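Beta-fructofuranosidase (Bifidobacterium adolescentis, PDB 6NOB) probably hydrolyses sucrose and related substrates, releasing fructose from non-reducing beta-D-fructofuranoside ends. Local coordinates at residues R141-F146 with N215-Y220; S323-P328 with G565-D570; D331-A336 with H368-T373. One frame throughout, in Å; residues are numbered along the deposited sequence.

Contact 1 (R141-F146 with N215-Y220)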
ATOM      1  N   ARG A 141     -10.488   0.122  16.918  1.00 48.75           N
ATOM      2  CA  ARG A 141      -9.403  -0.557  16.230  1.00 44.09           C
ATOM      3  C   ARG A 141      -9.099   0.121  14.902  1.00 39.28           C
ATOM      4  O   ARG A 141      -9.986   0.683  14.253  1.00 38.89           O
ATOM      5  CB  ARG A 141      -9.741  -2.030  15.981  1.00 41.29           C
ATOM      6  CG  ARG A 141     -10.040  -2.831  17.236  1.00 42.60           C
ATOM      7  CD  ARG A 141     -10.521  -4.225  16.873  1.00 45.35           C
ATOM      8  NE  ARG A 141     -11.452  -4.765  17.859  1.00 48.29           N
ATOM      9  CZ  ARG A 141     -11.117  -5.651  18.790  1.00 53.94           C
ATOM     10  NH1 ARG A 141     -12.028  -6.089  19.649  1.00 53.71           N
ATOM     11  NH2 ARG A 141      -9.870  -6.102  18.861  1.00 49.96           N
ATOM     12  N   TYR A 142      -7.828   0.067  14.508  1.00 38.19           N
ATOM     13  CA  TYR A 142      -7.408   0.490  13.178  1.00 35.55           C
ATOM     14  C   TYR A 142      -7.517  -0.694  12.228  1.00 39.56           C
ATOM     15  O   TYR A 142      -7.036  -1.790  12.535  1.00 44.00           O
ATOM     16  CB  TYR A 142      -5.975   1.020  13.195  1.00 32.53           C
ATOM     17  CG  TYR A 142      -5.750   2.176  14.143  1.00 41.92           C
ATOM     18  CD1 TYR A 142      -6.091   3.471  13.781  1.00 39.13           C
ATOM     19  CD2 TYR A 142      -5.193   1.970  15.399  1.00 38.67           C
ATOM     20  CE1 TYR A 142      -5.884   4.531  14.641  1.00 39.06           C
ATOM     21  CE2 TYR A 142      -4.982   3.025  16.267  1.00 41.34           C
ATOM     22  CZ  TYR A 142      -5.331   4.303  15.882  1.00 41.50           C
ATOM     23  OH  TYR A 142      -5.127   5.357  16.739  1.00 42.98           O
ATOM     24  N   HIS A 143      -8.147  -0.474  11.079  1.00 40.23           N
ATOM     25  CA  HIS A 143      -8.405  -1.529  10.112  1.00 36.35           C
ATOM     26  C   HIS A 143      -7.569  -1.301   8.864  1.00 38.38           C
ATOM     27  O   HIS A 143      -7.593  -0.210   8.284  1.00 35.61           O
ATOM     28  CB  HIS A 143      -9.889  -1.595   9.752  1.00 32.05           C
ATOM     29  CG  HIS A 143     -10.721  -2.309  10.771  1.00 36.39           C
ATOM     30  ND1 HIS A 143     -11.145  -3.611  10.606  1.00 39.51           N
ATOM     31  CD2 HIS A 143     -11.194  -1.909  11.975  1.00 38.04           C
ATOM     32  CE1 HIS A 143     -11.851  -3.978  11.661  1.00 38.91           C
ATOM     33  NE2 HIS A 143     -11.896  -2.964  12.506  1.00 37.85           N
ATOM     34  N   LEU A 144      -6.841  -2.333   8.455  1.00 42.19           N
ATOM     35  CA  LEU A 144      -6.006  -2.298   7.262  1.00 37.89           C
ATOM     36  C   LEU A 144      -6.471  -3.398   6.317  1.00 37.92           C
ATOM     37  O   LEU A 144      -6.306  -4.588   6.611  1.00 37.16           O
ATOM     38  CB  LEU A 144      -4.532  -2.474   7.624  1.00 37.62           C
ATOM     39  CG  LEU A 144      -3.551  -2.729   6.481  1.00 36.03           C
ATOM     40  CD1 LEU A 144      -3.550  -1.569   5.499  1.00 36.03           C
ATOM     41  CD2 LEU A 144      -2.161  -2.962   7.043  1.00 39.13           C
ATOM     42  N   PHE A 145      -7.070  -3.004   5.200  1.00 33.40           N
ATOM     43  CA  PHE A 145      -7.321  -3.915   4.095  1.00 33.73           C
ATOM     44  C   PHE A 145      -6.222  -3.739   3.056  1.00 38.36           C
ATOM     45  O   PHE A 145      -5.498  -2.739   3.054  1.00 39.34           O
ATOM     46  CB  PHE A 145      -8.697  -3.667   3.466  1.00 34.35           C
ATOM     47  CG  PHE A 145      -9.845  -3.772   4.437  1.00 36.73           C
ATOM     48  CD1 PHE A 145     -10.217  -2.687   5.219  1.00 32.37           C
ATOM     49  CD2 PHE A 145     -10.563  -4.953   4.557  1.00 37.83           C
ATOM     50  CE1 PHE A 145     -11.275  -2.784   6.105  1.00 35.22           C
ATOM     51  CE2 PHE A 145     -11.623  -5.055   5.443  1.00 33.82           C
ATOM     52  CZ  PHE A 145     -11.980  -3.971   6.216  1.00 34.39           C
ATOM     53  N   PHE A 146      -6.090  -4.724   2.170  1.00 33.95           N
ATOM     54  CA  PHE A 146      -5.034  -4.619   1.174  1.00 31.26           C
ATOM     55  C   PHE A 146      -5.324  -5.505  -0.026  1.00 36.96           C
ATOM     56  O   PHE A 146      -5.903  -6.587   0.099  1.00 35.18           O
ATOM     57  CB  PHE A 146      -3.660  -4.966   1.763  1.00 29.74           C
ATOM     58  CG  PHE A 146      -3.612  -6.277   2.496  1.00 40.15           C
ATOM     59  CD1 PHE A 146      -3.869  -6.336   3.859  1.00 43.20           C
ATOM     60  CD2 PHE A 146      -3.281  -7.448   1.828  1.00 40.34           C
ATOM     61  CE1 PHE A 146      -3.813  -7.542   4.540  1.00 42.88           C
ATOM     62  CE2 PHE A 146      -3.217  -8.657   2.502  1.00 42.22           C
ATOM     63  CZ  PHE A 146      -3.486  -8.705   3.859  1.00 39.73           C
ATOM     64  N   ASN A 215     -21.475   1.849  13.601  1.00 39.27           N
ATOM     65  CA  ASN A 215     -22.081   0.528  13.614  1.00 39.92           C
ATOM     66  C   ASN A 215     -21.581  -0.375  12.500  1.00 40.45           C
ATOM     67  O   ASN A 215     -21.770  -1.593  12.586  1.00 43.59           O
ATOM     68  CB  ASN A 215     -23.608   0.642  13.511  1.00 49.61           C
ATOM     69  CG  ASN A 215     -24.233   1.189  14.775  1.00 62.06           C
ATOM     70  OD1 ASN A 215     -24.742   2.311  14.795  1.00 65.78           O
ATOM     71  ND2 ASN A 215     -24.190   0.401  15.844  1.00 66.14           N
ATOM     72  N   ALA A 216     -20.951   0.186  11.470  1.00 38.95           N
ATOM     73  CA  ALA A 216     -20.441  -0.593  10.353  1.00 36.67           C
ATOM     74  C   ALA A 216     -19.416   0.240   9.598  1.00 38.49           C
ATOM     75  O   ALA A 216     -19.379   1.468   9.713  1.00 38.71           O
ATOM     76  CB  ALA A 216     -21.567  -1.035   9.411  1.00 30.46           C
ATOM     77  N   ILE A 217     -18.577  -0.452   8.833  1.00 34.67           N
ATOM     78  CA  ILE A 217     -17.672   0.176   7.876  1.00 27.16           C
ATOM     79  C   ILE A 217     -18.312   0.070   6.501  1.00 32.68           C
ATOM     80  O   ILE A 217     -18.626  -1.036   6.041  1.00 33.79           O
ATOM     81  CB  ILE A 217     -16.287  -0.490   7.870  1.00 27.31           C
ATOM     82  CG1 ILE A 217     -15.686  -0.563   9.270  1.00 28.47           C
ATOM     83  CG2 ILE A 217     -15.347   0.247   6.924  1.00 29.85           C
ATOM     84  CD1 ILE A 217     -14.446  -1.439   9.331  1.00 26.98           C
ATOM     85  N   ARG A 218     -18.505   1.203   5.837  1.00 29.82           N
ATOM     86  CA  ARG A 218     -18.908   1.206   4.440  1.00 32.11           C
ATOM     87  C   ARG A 218     -17.671   1.372   3.569  1.00 31.26           C
ATOM     88  O   ARG A 218     -16.900   2.320   3.747  1.00 31.82           O
ATOM     89  CB  ARG A 218     -19.921   2.310   4.133  1.00 25.40           C
ATOM     90  CG  ARG A 218     -20.364   2.300   2.674  1.00 24.95           C
ATOM     91  CD  ARG A 218     -21.669   3.048   2.441  1.00 27.68           C
ATOM     92  NE  ARG A 218     -22.820   2.394   3.060  1.00 34.11           N
ATOM     93  CZ  ARG A 218     -23.400   1.291   2.595  1.00 38.07           C
ATOM     94  NH1 ARG A 218     -22.926   0.693   1.507  1.00 37.48           N
ATOM     95  NH2 ARG A 218     -24.449   0.778   3.223  1.00 32.42           N
ATOM     96  N   LEU A 219     -17.486   0.448   2.635  1.00 30.96           N
ATOM     97  CA  LEU A 219     -16.359   0.477   1.720  1.00 32.06           C
ATOM     98  C   LEU A 219     -16.836   0.861   0.332  1.00 34.06           C
ATOM     99  O   LEU A 219     -17.924   0.463  -0.092  1.00 35.94           O
ATOM    100  CB  LEU A 219     -15.654  -0.878   1.685  1.00 28.12           C
ATOM    101  CG  LEU A 219     -15.206  -1.203   3.108  1.00 39.39           C
ATOM    102  CD1 LEU A 219     -15.756  -2.542   3.567  1.00 38.11           C
ATOM    103  CD2 LEU A 219     -13.695  -1.141   3.226  1.00 35.18           C
ATOM    104  N   TYR A 220     -16.027   1.665  -0.353  1.00 34.75           N
ATOM    105  CA  TYR A 220     -16.221   1.991  -1.760  1.00 32.58           C
ATOM    106  C   TYR A 220     -14.976   1.529  -2.502  1.00 35.57           C
ATOM    107  O   TYR A 220     -13.869   1.971  -2.182  1.00 37.76           O
ATOM    108  CB  TYR A 220     -16.441   3.493  -1.961  1.00 25.48           C
ATOM    109  CG  TYR A 220     -17.710   4.029  -1.336  1.00 31.85           C
ATOM    110  CD1 TYR A 220     -18.890   4.089  -2.068  1.00 29.72           C
ATOM    111  CD2 TYR A 220     -17.727   4.488  -0.023  1.00 27.35           C
ATOM    112  CE1 TYR A 220     -20.053   4.582  -1.511  1.00 30.77           C
ATOM    113  CE2 TYR A 220     -18.889   4.983   0.546  1.00 32.29           C
ATOM    114  CZ  TYR A 220     -20.049   5.027  -0.205  1.00 36.00           C
ATOM    115  OH  TYR A 220     -21.212   5.519   0.344  1.00 33.60           O
TER

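Contact 2 (S323-P328 with G565-D570)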
ATOM      1  N   SER A 323       7.615   1.079 -18.460  1.00 43.77           N
ATOM      2  CA  SER A 323       8.415   0.191 -17.635  1.00 48.61           C
ATOM      3  C   SER A 323       9.311   0.986 -16.696  1.00 48.27           C
ATOM      4  O   SER A 323       9.792   2.065 -17.057  1.00 44.16           O
ATOM      5  CB  SER A 323       9.283  -0.736 -18.499  1.00 51.21           C
ATOM      6  OG  SER A 323      10.451  -0.069 -18.937  1.00 55.16           O
ATOM      7  N   PRO A 324       9.556   0.465 -15.489  1.00 48.38           N
ATOM      8  CA  PRO A 324      10.394   1.195 -14.519  1.00 44.06           C
ATOM      9  C   PRO A 324      11.788   1.505 -15.023  1.00 49.24           C
ATOM     10  O   PRO A 324      12.402   2.468 -14.544  1.00 47.88           O
ATOM     11  CB  PRO A 324      10.443   0.247 -13.312  1.00 42.40           C
ATOM     12  CG  PRO A 324       9.246  -0.633 -13.463  1.00 43.75           C
ATOM     13  CD  PRO A 324       9.043  -0.800 -14.938  1.00 44.37           C
ATOM     14  N   GLN A 325      12.311   0.726 -15.964  1.00 49.65           N
ATOM     15  CA  GLN A 325      13.647   0.936 -16.499  1.00 49.87           C
ATOM     16  C   GLN A 325      13.634   1.589 -17.873  1.00 51.13           C
ATOM     17  O   GLN A 325      14.704   1.799 -18.453  1.00 46.26           O
ATOM     18  CB  GLN A 325      14.393  -0.398 -16.564  1.00 51.28           C
ATOM     19  CG  GLN A 325      14.655  -1.015 -15.204  1.00 52.34           C
ATOM     20  CD  GLN A 325      15.782  -0.318 -14.475  1.00 57.45           C
ATOM     21  OE1 GLN A 325      16.642   0.308 -15.095  1.00 64.29           O
ATOM     22  NE2 GLN A 325      15.786  -0.421 -13.153  1.00 53.75           N
ATOM     23  N   GLY A 326      12.455   1.920 -18.394  1.00 53.61           N
ATOM     24  CA  GLY A 326      12.374   2.428 -19.753  1.00 50.73           C
ATOM     25  C   GLY A 326      13.099   3.751 -19.905  1.00 52.82           C
ATOM     26  O   GLY A 326      12.986   4.649 -19.067  1.00 51.16           O
ATOM     27  N   LYS A 327      13.856   3.866 -20.989  1.00 54.75           N
ATOM     28  CA  LYS A 327      14.620   5.063 -21.293  1.00 59.87           C
ATOM     29  C   LYS A 327      13.779   6.047 -22.099  1.00 56.50           C
ATOM     30  O   LYS A 327      12.780   5.665 -22.717  1.00 53.22           O
ATOM     31  CB  LYS A 327      15.896   4.683 -22.044  1.00 62.16           C
ATOM     32  CG  LYS A 327      16.767   3.694 -21.275  1.00 73.02           C
ATOM     33  CD  LYS A 327      17.956   3.208 -22.092  1.00 88.13           C
ATOM     34  CE  LYS A 327      17.916   1.696 -22.298  1.00 98.19           C
ATOM     35  NZ  LYS A 327      18.097   0.956 -21.016  1.00100.61           N
ATOM     36  N   PRO A 328      14.143   7.331 -22.095  1.00 54.21           N
ATOM     37  CA  PRO A 328      13.285   8.338 -22.729  1.00 53.40           C
ATOM     38  C   PRO A 328      13.295   8.250 -24.246  1.00 56.27           C
ATOM     39  O   PRO A 328      14.289   7.870 -24.871  1.00 58.15           O
ATOM     40  CB  PRO A 328      13.880   9.669 -22.251  1.00 51.22           C
ATOM     41  CG  PRO A 328      15.281   9.351 -21.877  1.00 52.39           C
ATOM     42  CD  PRO A 328      15.278   7.943 -21.379  1.00 51.09           C
ATOM     43  N   GLY A 565      25.193  -0.354  -6.721  1.00 53.94           N
ATOM     44  CA  GLY A 565      25.112  -1.764  -7.035  1.00 52.19           C
ATOM     45  C   GLY A 565      23.720  -2.281  -7.319  1.00 52.50           C
ATOM     46  O   GLY A 565      23.585  -3.421  -7.785  1.00 53.44           O
ATOM     47  N   THR A 566      22.684  -1.489  -7.063  1.00 49.81           N
ATOM     48  CA  THR A 566      21.308  -1.902  -7.280  1.00 45.86           C
ATOM     49  C   THR A 566      20.858  -1.563  -8.697  1.00 51.64           C
ATOM     50  O   THR A 566      21.552  -0.883  -9.457  1.00 53.78           O
ATOM     51  CB  THR A 566      20.383  -1.228  -6.270  1.00 44.00           C
ATOM     52  OG1 THR A 566      20.091   0.101  -6.714  1.00 45.41           O
ATOM     53  CG2 THR A 566      21.050  -1.160  -4.909  1.00 41.31           C
ATOM     54  N   ALA A 567      19.662  -2.043  -9.045  1.00 54.02           N
ATOM     55  CA  ALA A 567      19.078  -1.754 -10.348  1.00 52.00           C
ATOM     56  C   ALA A 567      18.674  -0.293 -10.504  1.00 48.18           C
ATOM     57  O   ALA A 567      18.401   0.139 -11.628  1.00 50.02           O
ATOM     58  CB  ALA A 567      17.865  -2.654 -10.590  1.00 42.22           C
ATOM     59  N   VAL A 568      18.630   0.473  -9.414  1.00 44.31           N
ATOM     60  CA  VAL A 568      18.262   1.883  -9.474  1.00 45.60           C
ATOM     61  C   VAL A 568      19.455   2.732  -9.057  1.00 47.68           C
ATOM     62  O   VAL A 568      19.292   3.848  -8.550  1.00 47.69           O
ATOM     63  CB  VAL A 568      17.031   2.176  -8.597  1.00 46.85           C
ATOM     64  CG1 VAL A 568      15.810   1.443  -9.139  1.00 42.84           C
ATOM     65  CG2 VAL A 568      17.295   1.778  -7.148  1.00 37.91           C
ATOM     66  N   GLU A 569      20.663   2.207  -9.272  1.00 50.20           N
ATOM     67  CA  GLU A 569      21.873   2.957  -8.951  1.00 54.21           C
ATOM     68  C   GLU A 569      21.981   4.237  -9.775  1.00 56.04           C
ATOM     69  O   GLU A 569      22.608   5.209  -9.334  1.00 57.69           O
ATOM     70  CB  GLU A 569      23.100   2.071  -9.174  1.00 62.04           C
ATOM     71  CG  GLU A 569      24.424   2.712  -8.799  1.00 69.89           C
ATOM     72  CD  GLU A 569      25.617   1.838  -9.136  1.00 74.28           C
ATOM     73  OE1 GLU A 569      26.687   2.036  -8.523  1.00 73.02           O
ATOM     74  OE2 GLU A 569      25.484   0.955 -10.013  1.00 74.51           O
ATOM     75  N   ASP A 570      21.371   4.265 -10.959  1.00 56.67           N
ATOM     76  CA  ASP A 570      21.467   5.390 -11.880  1.00 65.12           C
ATOM     77  C   ASP A 570      20.418   6.467 -11.619  1.00 61.03           C
ATOM     78  O   ASP A 570      20.308   7.410 -12.410  1.00 63.18           O
ATOM     79  CB  ASP A 570      21.349   4.895 -13.327  1.00 73.59           C
ATOM     80  CG  ASP A 570      20.116   4.029 -13.554  1.00 81.36           C
ATOM     81  OD1 ASP A 570      19.594   3.455 -12.574  1.00 81.91           O
ATOM     82  OD2 ASP A 570      19.665   3.928 -14.715  1.00 84.28           O
TER
HETATM   83  O   HOH W   1      16.881   2.977 -16.178  1.00 51.39           O

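Contact 3 (D331-A336 with H368-T373)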
ATOM      1  N   ASP A 331       8.837   5.190 -26.472  1.00 48.58           N
ATOM      2  CA  ASP A 331       7.415   5.079 -26.758  1.00 50.53           C
ATOM      3  C   ASP A 331       6.723   6.416 -26.526  1.00 49.46           C
ATOM      4  O   ASP A 331       7.214   7.276 -25.790  1.00 48.82           O
ATOM      5  CB  ASP A 331       6.774   3.981 -25.900  1.00 47.56           C
ATOM      6  CG  ASP A 331       7.323   2.608 -26.224  1.00 54.07           C
ATOM      7  OD1 ASP A 331       7.615   2.355 -27.413  1.00 56.16           O
ATOM      8  OD2 ASP A 331       7.481   1.788 -25.295  1.00 54.21           O
ATOM      9  N   GLN A 332       5.564   6.578 -27.167  1.00 43.57           N
ATOM     10  CA  GLN A 332       4.892   7.868 -27.192  1.00 39.17           C
ATOM     11  C   GLN A 332       3.720   7.883 -26.233  1.00 42.91           C
ATOM     12  O   GLN A 332       2.950   6.913 -26.186  1.00 48.66           O
ATOM     13  CB  GLN A 332       4.407   8.190 -28.602  1.00 41.28           C
ATOM     14  CG  GLN A 332       5.535   8.460 -29.583  1.00 45.00           C
ATOM     15  CD  GLN A 332       6.414   9.610 -29.134  1.00 47.19           C
ATOM     16  OE1 GLN A 332       5.920  10.634 -28.660  1.00 50.10           O
ATOM     17  NE2 GLN A 332       7.725   9.448 -29.273  1.00 47.88           N
ATOM     18  N   PRO A 333       3.547   8.955 -25.461  1.00 46.03           N
ATOM     19  CA  PRO A 333       2.401   9.026 -24.545  1.00 43.30           C
ATOM     20  C   PRO A 333       1.099   9.293 -25.282  1.00 45.30           C
ATOM     21  O   PRO A 333       1.091   9.463 -26.505  1.00 39.93           O
ATOM     22  CB  PRO A 333       2.766  10.191 -23.616  1.00 36.27           C
ATOM     23  CG  PRO A 333       3.670  11.055 -24.446  1.00 35.42           C
ATOM     24  CD  PRO A 333       4.442  10.120 -25.334  1.00 36.32           C
ATOM     25  N   ASN A 334      -0.009   9.318 -24.547  1.00 46.47           N
ATOM     26  CA  ASN A 334      -1.301   9.711 -25.102  1.00 41.95           C
ATOM     27  C   ASN A 334      -1.348  11.233 -25.133  1.00 45.64           C
ATOM     28  O   ASN A 334      -1.543  11.885 -24.105  1.00 50.45           O
ATOM     29  CB  ASN A 334      -2.439   9.125 -24.274  1.00 38.12           C
ATOM     30  CG  ASN A 334      -3.785   9.247 -24.961  1.00 37.53           C
ATOM     31  OD1 ASN A 334      -4.001  10.139 -25.782  1.00 38.05           O
ATOM     32  ND2 ASN A 334      -4.699   8.339 -24.634  1.00 30.81           N
ATOM     33  N   ASN A 335      -1.169  11.806 -26.322  1.00 46.89           N
ATOM     34  CA  ASN A 335      -1.135  13.254 -26.483  1.00 45.77           C
ATOM     35  C   ASN A 335      -2.516  13.892 -26.426  1.00 48.11           C
ATOM     36  O   ASN A 335      -2.617  15.119 -26.544  1.00 52.11           O
ATOM     37  CB  ASN A 335      -0.451  13.621 -27.806  1.00 44.24           C
ATOM     38  CG  ASN A 335      -0.993  12.833 -28.988  1.00 45.45           C
ATOM     39  OD1 ASN A 335      -1.415  11.683 -28.845  1.00 47.39           O
ATOM     40  ND2 ASN A 335      -0.984  13.450 -30.163  1.00 42.55           N
ATOM     41  N   ALA A 336      -3.574  13.103 -26.239  1.00 42.53           N
ATOM     42  CA  ALA A 336      -4.933  13.621 -26.205  1.00 45.43           C
ATOM     43  C   ALA A 336      -5.525  13.674 -24.805  1.00 45.32           C
ATOM     44  O   ALA A 336      -6.585  14.282 -24.625  1.00 44.93           O
ATOM     45  CB  ALA A 336      -5.846  12.774 -27.100  1.00 33.99           C
ATOM     46  N   HIS A 368       2.298  17.204 -15.707  1.00 47.31           N
ATOM     47  CA  HIS A 368       2.663  15.821 -15.985  1.00 43.26           C
ATOM     48  C   HIS A 368       1.640  15.168 -16.906  1.00 42.85           C
ATOM     49  O   HIS A 368       1.239  14.019 -16.711  1.00 34.80           O
ATOM     50  CB  HIS A 368       2.814  15.032 -14.688  1.00 39.81           C
ATOM     51  CG  HIS A 368       3.848  15.595 -13.763  1.00 45.38           C
ATOM     52  ND1 HIS A 368       3.524  16.290 -12.617  1.00 42.13           N
ATOM     53  CD2 HIS A 368       5.200  15.581 -13.825  1.00 43.14           C
ATOM     54  CE1 HIS A 368       4.632  16.672 -12.010  1.00 45.06           C
ATOM     55  NE2 HIS A 368       5.664  16.255 -12.722  1.00 46.64           N
ATOM     56  N   GLN A 369       1.213  15.901 -17.937  1.00 48.58           N
ATOM     57  CA  GLN A 369       0.169  15.405 -18.823  1.00 47.29           C
ATOM     58  C   GLN A 369       0.618  14.227 -19.675  1.00 43.34           C
ATOM     59  O   GLN A 369      -0.237  13.533 -20.236  1.00 40.27           O
ATOM     60  CB  GLN A 369      -0.335  16.536 -19.718  1.00 44.61           C
ATOM     61  CG  GLN A 369       0.584  16.896 -20.855  1.00 56.33           C
ATOM     62  CD  GLN A 369      -0.127  17.701 -21.921  1.00 65.30           C
ATOM     63  OE1 GLN A 369       0.082  18.908 -22.048  1.00 69.93           O
ATOM     64  NE2 GLN A 369      -0.982  17.035 -22.688  1.00 62.15           N
ATOM     65  N   ILE A 370       1.924  13.976 -19.789  1.00 40.12           N
ATOM     66  CA  ILE A 370       2.367  12.799 -20.526  1.00 43.20           C
ATOM     67  C   ILE A 370       2.171  11.518 -19.726  1.00 41.75           C
ATOM     68  O   ILE A 370       2.225  10.425 -20.302  1.00 39.91           O
ATOM     69  CB  ILE A 370       3.836  12.930 -20.964  1.00 46.43           C
ATOM     70  CG1 ILE A 370       4.751  13.111 -19.753  1.00 39.20           C
ATOM     71  CG2 ILE A 370       4.001  14.088 -21.934  1.00 35.04           C
ATOM     72  CD1 ILE A 370       6.222  13.137 -20.113  1.00 35.17           C
ATOM     73  N   ALA A 371       1.948  11.613 -18.416  1.00 36.58           N
ATOM     74  CA  ALA A 371       1.609  10.426 -17.644  1.00 32.83           C
ATOM     75  C   ALA A 371       0.283   9.855 -18.131  1.00 31.14           C
ATOM     76  O   ALA A 371      -0.615  10.589 -18.555  1.00 35.15           O
ATOM     77  CB  ALA A 371       1.533  10.753 -16.152  1.00 29.08           C
ATOM     78  N   ARG A 372       0.166   8.525 -18.075  1.00 29.33           N
ATOM     79  CA  ARG A 372      -1.012   7.864 -18.633  1.00 34.26           C
ATOM     80  C   ARG A 372      -2.278   8.261 -17.886  1.00 36.83           C
ATOM     81  O   ARG A 372      -3.266   8.686 -18.497  1.00 43.02           O
ATOM     82  CB  ARG A 372      -0.843   6.347 -18.601  1.00 35.77           C
ATOM     83  CG  ARG A 372      -2.097   5.613 -19.058  1.00 36.75           C
ATOM     84  CD  ARG A 372      -2.090   4.151 -18.666  1.00 33.18           C
ATOM     85  NE  ARG A 372      -3.314   3.481 -19.094  1.00 33.56           N
ATOM     86  CZ  ARG A 372      -3.441   2.834 -20.247  1.00 41.01           C
ATOM     87  NH1 ARG A 372      -2.415   2.767 -21.084  1.00 28.65           N
ATOM     88  NH2 ARG A 372      -4.591   2.253 -20.562  1.00 37.64           N
ATOM     89  N   THR A 373      -2.269   8.125 -16.563  1.00 34.95           N
ATOM     90  CA  THR A 373      -3.470   8.312 -15.760  1.00 31.20           C
ATOM     91  C   THR A 373      -3.064   8.334 -14.293  1.00 35.77           C
ATOM     92  O   THR A 373      -1.916   8.051 -13.940  1.00 39.77           O
ATOM     93  CB  THR A 373      -4.497   7.205 -16.031  1.00 31.80           C
ATOM     94  OG1 THR A 373      -5.754   7.548 -15.434  1.00 34.06           O
ATOM     95  CG2 THR A 373      -4.016   5.875 -15.469  1.00 29.77           C
TER
HETATM   96  O   HOH W   2      -1.628  11.314 -21.354  1.00 35.36           O
HETATM   97  O   HOH W   3       0.030   9.212 -21.672  1.00 41.87           O

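Contact 1 (R141-F146 with N215-Y220)
I217 and L219 press on the rings of H143 and F145, joining two neighbouring blades of the five-bladed beta-propeller of family 32 glycosidases: strand 141-149 belongs to one blade and strand 216-227 to the next. The backbones stay well apart, with H143 CA and I217 CA 9.7 Å from each other, and within these two segments the contact is made by side chains. The extended outer arm of I217 (chi2 169°) carries CD1 over the middle of the imidazole, 4.1 Å from the H143 ring centroid and only 7° off the ring normal, a CH-pi contact. Two residues farther along each strand, L219 lies at about a right angle to F145. Its CD2 meets F145 CE1 at 4.1 Å, above one face but displaced toward the rim. All four residues are buried, and no hydrogen bond runs between the segments. The next shell surrounds the rings. F145 stacks on H162 and also meets W160 and F177, while L219 leans on W160 and I217 on F138. H162 serves both rings: its own NE2 is hydrogen-bonded to H143 ND1, the ring nitrogen beside the atom that I217 CD1 approaches most closely.

Contact 2 (S323-P328 with G565-D570)
Q325 reaches across to A567 from one type I beta turn to another, S323-G326 facing T566-E569, where the beta-propeller meets the C-terminal beta-sandwich that follows it in family 32 enzymes. Its side chain leaves the backbone with CG beside the backbone N and then bends at CG (chi2 -76°), which brings the amide round to the second turn. NE2 donates to A567 O over 3.1 Å, with an N-H...O angle of 155°. The donor stands well above the carbonyl plane, 52° out of it, whereas A567 O is tilted only slightly from the plane of the Q325 amide. Beside this bond the CB of A567 comes to 4.0 Å from Q325 NE2, and V568 CG1 lies a little farther off. The other end of the amide faces a water, 2.9 Å from Q325 OE1 and 3.3 Å from D570 OD2; it can donate to both, though other acceptors compete for its protons. An alanine in place of Q325 would probably leave A567 O without its cross-domain donor and the water without one of its acceptors. The receiving turn is braced from within by an ST turn: T566 OG1 accepts from V568 N at 3.1 Å, and the same oxygen is hydrogen-bonded to A563 O.

Contact 3 (D331-A336 with H368-T373)
P333 lies against I370, which occupies the type I beta turn H368-A371; the contact joins two surface loops of the propeller, one leading into strand 337-347 and the other leaving strand 357-365. Followed outward, the proline ring first offers CB, which sits 3.4 Å from I370 O and also touches I370 CB. CG, the next atom, meets the methyl I370 CG2 at 4.0 Å and lies about as far from I370 CB, the branch point. The two side chains meet at a slant. I370 CG1 takes the crowded position between the backbone N and the carbonyl carbon (chi1 59°), leaving CG2 beside the backbone N, where it faces P333; the side chain of I370 also packs on Y395. Polar links between the loops run through water. One water accepts from N334 N and donates to I370 O, each leg 2.9 Å, so this carbonyl has the water as well as P333 CB close to it. A second lies 2.8 Å from both N334 O and Q369 O and can donate to either, although more acceptors are near than it has protons. Beyond the turn, R372 forms salt bridges with E231 and D266. N334 shapes its own loop as an Asx turn, its OD1 accepting from A336 N at 3.0 Å with an N-H...O angle of 155°.

In the fold
Contact 1 is buried between two propeller blades, its centre about 15 Å from the centre of the chain, whereas the centres of contacts 2 and 3 lie about 22 and 24 Å out. Contacts 2 and 3 share one long loop after strand 319-320: residues 323-328 reach the sandwich domain, and 331-336 return to the propeller. Their centres are 20 Å apart. The centre of contact 1 is 37 Å from that of contact 2, across the chain's centre, and 34 Å from that of contact 3. The side chains of F145 and A567 lie about 12 and 13 Å from bound di(hydroxyethyl)ether, which neither contact touches. As in relatives, the active site probably lies in the propeller's axial pocket.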